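Local coordinates for protein homocysteine S-methyltransferase (Escherichia coli, PDB 5DMM) that transfers a methyl group from S-methylmethionine, or less efficiently S-adenosylmethionine, to homocysteine with the help of zinc, forming methionine, at residues L232-H243 with Y280-A289. Numbering follows the deposited sequence.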
# COMPACT_ATOMS: atom_id res chain seq x y z
N LEU A 232 -4.33 9.27 13.32
CA LEU A 232 -3.14 10.08 13.51
C LEU A 232 -2.57 9.97 14.92
O LEU A 232 -1.37 9.79 15.09
CB LEU A 232 -3.42 11.55 13.20
CG LEU A 232 -2.97 12.08 11.84
CD1 LEU A 232 -3.20 13.59 11.79
CD2 LEU A 232 -1.51 11.74 11.56
N GLU A 233 -3.44 10.05 15.92
CA GLU A 233 -3.00 10.08 17.31
C GLU A 233 -2.42 8.75 17.78
O GLU A 233 -1.88 8.67 18.87
CB GLU A 233 -4.16 10.48 18.23
CG GLU A 233 -5.34 9.50 18.24
CD GLU A 233 -6.49 9.97 17.37
OE1 GLU A 233 -6.25 10.68 16.36
OE2 GLU A 233 -7.65 9.63 17.69
N ASN A 234 -2.54 7.71 16.96
CA ASN A 234 -2.08 6.39 17.36
C ASN A 234 -0.81 5.92 16.64
O ASN A 234 -0.30 4.83 16.90
CB ASN A 234 -3.21 5.37 17.15
CG ASN A 234 -4.39 5.62 18.07
OD1 ASN A 234 -4.22 6.13 19.17
ND2 ASN A 234 -5.59 5.27 17.61
N THR A 235 -0.29 6.77 15.76
CA THR A 235 0.86 6.40 14.92
C THR A 235 2.19 6.36 15.66
O THR A 235 2.92 5.39 15.54
CB THR A 235 1.02 7.36 13.75
OG1 THR A 235 1.14 8.71 14.24
CG2 THR A 235 -0.18 7.26 12.81
N THR A 236 2.51 7.41 16.40
CA THR A 236 3.86 7.53 16.95
C THR A 236 4.18 6.42 17.95
O THR A 236 5.27 5.87 17.93
CB THR A 236 4.05 8.93 17.60
OG1 THR A 236 3.93 9.93 16.58
CG2 THR A 236 5.44 9.06 18.23
N ALA A 237 3.22 6.06 18.80
CA ALA A 237 3.43 5.00 19.79
C ALA A 237 3.72 3.65 19.12
O ALA A 237 4.58 2.89 19.57
CB ALA A 237 2.22 4.89 20.70
N ALA A 238 2.98 3.37 18.06
CA ALA A 238 3.14 2.13 17.30
C ALA A 238 4.51 2.08 16.64
O ALA A 238 5.18 1.05 16.68
CB ALA A 238 2.05 2.00 16.27
N LEU A 239 4.91 3.19 16.02
CA LEU A 239 6.21 3.26 15.36
C LEU A 239 7.34 3.12 16.36
O LEU A 239 8.32 2.44 16.09
CB LEU A 239 6.38 4.57 14.59
CG LEU A 239 5.60 4.72 13.28
CD1 LEU A 239 5.81 6.12 12.69
CD2 LEU A 239 6.02 3.64 12.28
N GLN A 240 7.21 3.79 17.50
CA GLN A 240 8.26 3.72 18.52
C GLN A 240 8.45 2.28 18.98
O GLN A 240 9.58 1.85 19.23
CB GLN A 240 7.94 4.64 19.70
CG GLN A 240 8.18 6.10 19.39
CD GLN A 240 7.62 7.04 20.43
OE1 GLN A 240 6.77 6.66 21.25
NE2 GLN A 240 8.08 8.29 20.42
N HIS A 241 7.36 1.52 19.07
CA HIS A 241 7.47 0.12 19.47
C HIS A 241 8.18 -0.70 18.38
O HIS A 241 9.10 -1.47 18.69
CB HIS A 241 6.08 -0.45 19.77
CG HIS A 241 6.10 -1.87 20.29
ND1 HIS A 241 6.64 -2.21 21.51
CD2 HIS A 241 5.65 -3.02 19.74
CE1 HIS A 241 6.52 -3.52 21.69
NE2 HIS A 241 5.92 -4.03 20.63
N LEU A 242 7.78 -0.53 17.12
CA LEU A 242 8.45 -1.20 16.01
C LEU A 242 9.93 -0.81 15.93
O LEU A 242 10.78 -1.64 15.63
CB LEU A 242 7.75 -0.86 14.69
CG LEU A 242 6.35 -1.45 14.52
CD1 LEU A 242 5.70 -0.90 13.25
CD2 LEU A 242 6.42 -2.98 14.45
N HIS A 243 10.24 0.44 16.24
CA HIS A 243 11.60 0.98 16.24
C HIS A 243 12.55 0.21 17.17
O HIS A 243 13.75 0.14 16.93
CB HIS A 243 11.53 2.47 16.63
CG HIS A 243 12.84 3.20 16.54
ND1 HIS A 243 13.71 3.06 15.48
CD2 HIS A 243 13.41 4.10 17.38
CE1 HIS A 243 14.76 3.84 15.67
NE2 HIS A 243 14.60 4.49 16.81
N TYR A 280 3.67 15.65 12.05
CA TYR A 280 4.23 14.48 12.72
C TYR A 280 5.56 14.01 12.14
O TYR A 280 6.20 13.12 12.71
CB TYR A 280 3.24 13.33 12.66
CG TYR A 280 2.07 13.47 13.59
CD1 TYR A 280 2.05 12.80 14.81
CD2 TYR A 280 0.97 14.27 13.26
CE1 TYR A 280 0.99 12.92 15.67
CE2 TYR A 280 -0.09 14.40 14.11
CZ TYR A 280 -0.08 13.72 15.32
OH TYR A 280 -1.14 13.85 16.18
N LEU A 281 5.97 14.57 11.01
CA LEU A 281 7.14 14.07 10.30
C LEU A 281 8.40 13.96 11.19
O LEU A 281 9.10 12.94 11.15
CB LEU A 281 7.40 14.94 9.07
CG LEU A 281 8.64 14.70 8.21
CD1 LEU A 281 8.88 13.23 7.96
CD2 LEU A 281 8.48 15.43 6.88
N PRO A 282 8.70 14.99 12.01
CA PRO A 282 9.89 14.80 12.87
C PRO A 282 9.77 13.65 13.89
O PRO A 282 10.75 12.92 14.05
CB PRO A 282 10.03 16.15 13.58
CG PRO A 282 9.36 17.11 12.68
CD PRO A 282 8.20 16.37 12.07
N GLN A 283 8.63 13.50 14.57
CA GLN A 283 8.45 12.39 15.51
C GLN A 283 8.59 11.06 14.79
O GLN A 283 9.22 10.13 15.29
CB GLN A 283 7.07 12.39 16.15
CG GLN A 283 6.73 13.45 17.15
CD GLN A 283 5.23 13.54 17.31
OE1 GLN A 283 4.55 12.53 17.50
NE2 GLN A 283 4.70 14.76 17.18
N TRP A 284 7.96 10.96 13.63
CA TRP A 284 7.96 9.71 12.86
C TRP A 284 9.36 9.35 12.39
O TRP A 284 9.78 8.19 12.52
CB TRP A 284 7.03 9.82 11.66
CG TRP A 284 5.60 9.85 12.03
CD1 TRP A 284 5.05 9.56 13.24
CD2 TRP A 284 4.51 10.20 11.17
NE1 TRP A 284 3.69 9.70 13.20
CE2 TRP A 284 3.33 10.09 11.93
CE3 TRP A 284 4.42 10.59 9.83
CZ2 TRP A 284 2.07 10.39 11.40
CZ3 TRP A 284 3.17 10.89 9.30
CH2 TRP A 284 2.01 10.78 10.09
N GLN A 285 10.07 10.33 11.85
CA GLN A 285 11.40 10.07 11.32
C GLN A 285 12.35 9.65 12.44
O GLN A 285 13.20 8.78 12.25
CB GLN A 285 11.95 11.31 10.61
CG GLN A 285 13.37 11.14 10.06
CD GLN A 285 13.80 12.30 9.18
OE1 GLN A 285 12.99 13.12 8.77
NE2 GLN A 285 15.10 12.35 8.87
N ALA A 286 12.17 10.25 13.60
CA ALA A 286 13.00 9.92 14.76
C ALA A 286 12.69 8.51 15.25
O ALA A 286 13.48 7.92 15.98
CB ALA A 286 12.79 10.93 15.88
N ALA A 287 11.52 7.99 14.87
CA ALA A 287 11.13 6.64 15.26
C ALA A 287 11.41 5.62 14.16
O ALA A 287 10.88 4.52 14.20
CB ALA A 287 9.66 6.59 15.65
N GLY A 288 12.24 5.98 13.18
CA GLY A 288 12.69 5.04 12.18
C GLY A 288 11.84 4.95 10.92
O GLY A 288 12.08 4.10 10.07
N ALA A 289 10.84 5.83 10.81
CA ALA A 289 10.01 5.85 9.60
C ALA A 289 10.84 6.42 8.45
O ALA A 289 11.53 7.44 8.63
CB ALA A 289 8.74 6.67 9.81
O HOH W 1 9.65 9.61 17.98
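W284 reaches across to T235 between two neighbouring outer helices of the TIM barrel, 235-243 and 281-286, which run nearly parallel at 18°. W284 NE1 donates to T235 OG1 at 2.9 Å. The bond is bent, with an N-H...O angle of 137°. L232 CD2 touches the benzo edge of the indole, 3.8 Å from W284 CZ2. The same methyl sits over the face of the Y280 ring in a CH-pi contact. Farther along, L239 CD1 packs on the pyrrole side, 3.6 Å from W284 CD1. Replacing W284 with an alanine would probably open a gap between L232 and L239 and leave T235 OG1 without its indole donor. On the more exposed side, T236 OG1 donates to Q283 OE1 at 2.8 Å, tilted from the amide plane. A water links Q240 NE2 to the carbonyl O of Q283. Where helix 281-286 ends, the CB atoms of L239 and A287 meet at 4.0 Å. G288, with positive phi, completes a Schellman motif there. The H243 ring lies with one face over A287 C and G288 N. Behind the helices, L239 and W284 both rest on V252 of barrel strand 250-253. T235 OG1 is itself positioned from within its own segment: set between the backbone N and the carbonyl carbon (chi1 56°), it turns back to donate to L232 O at 2.9 Å, in the carbonyl plane.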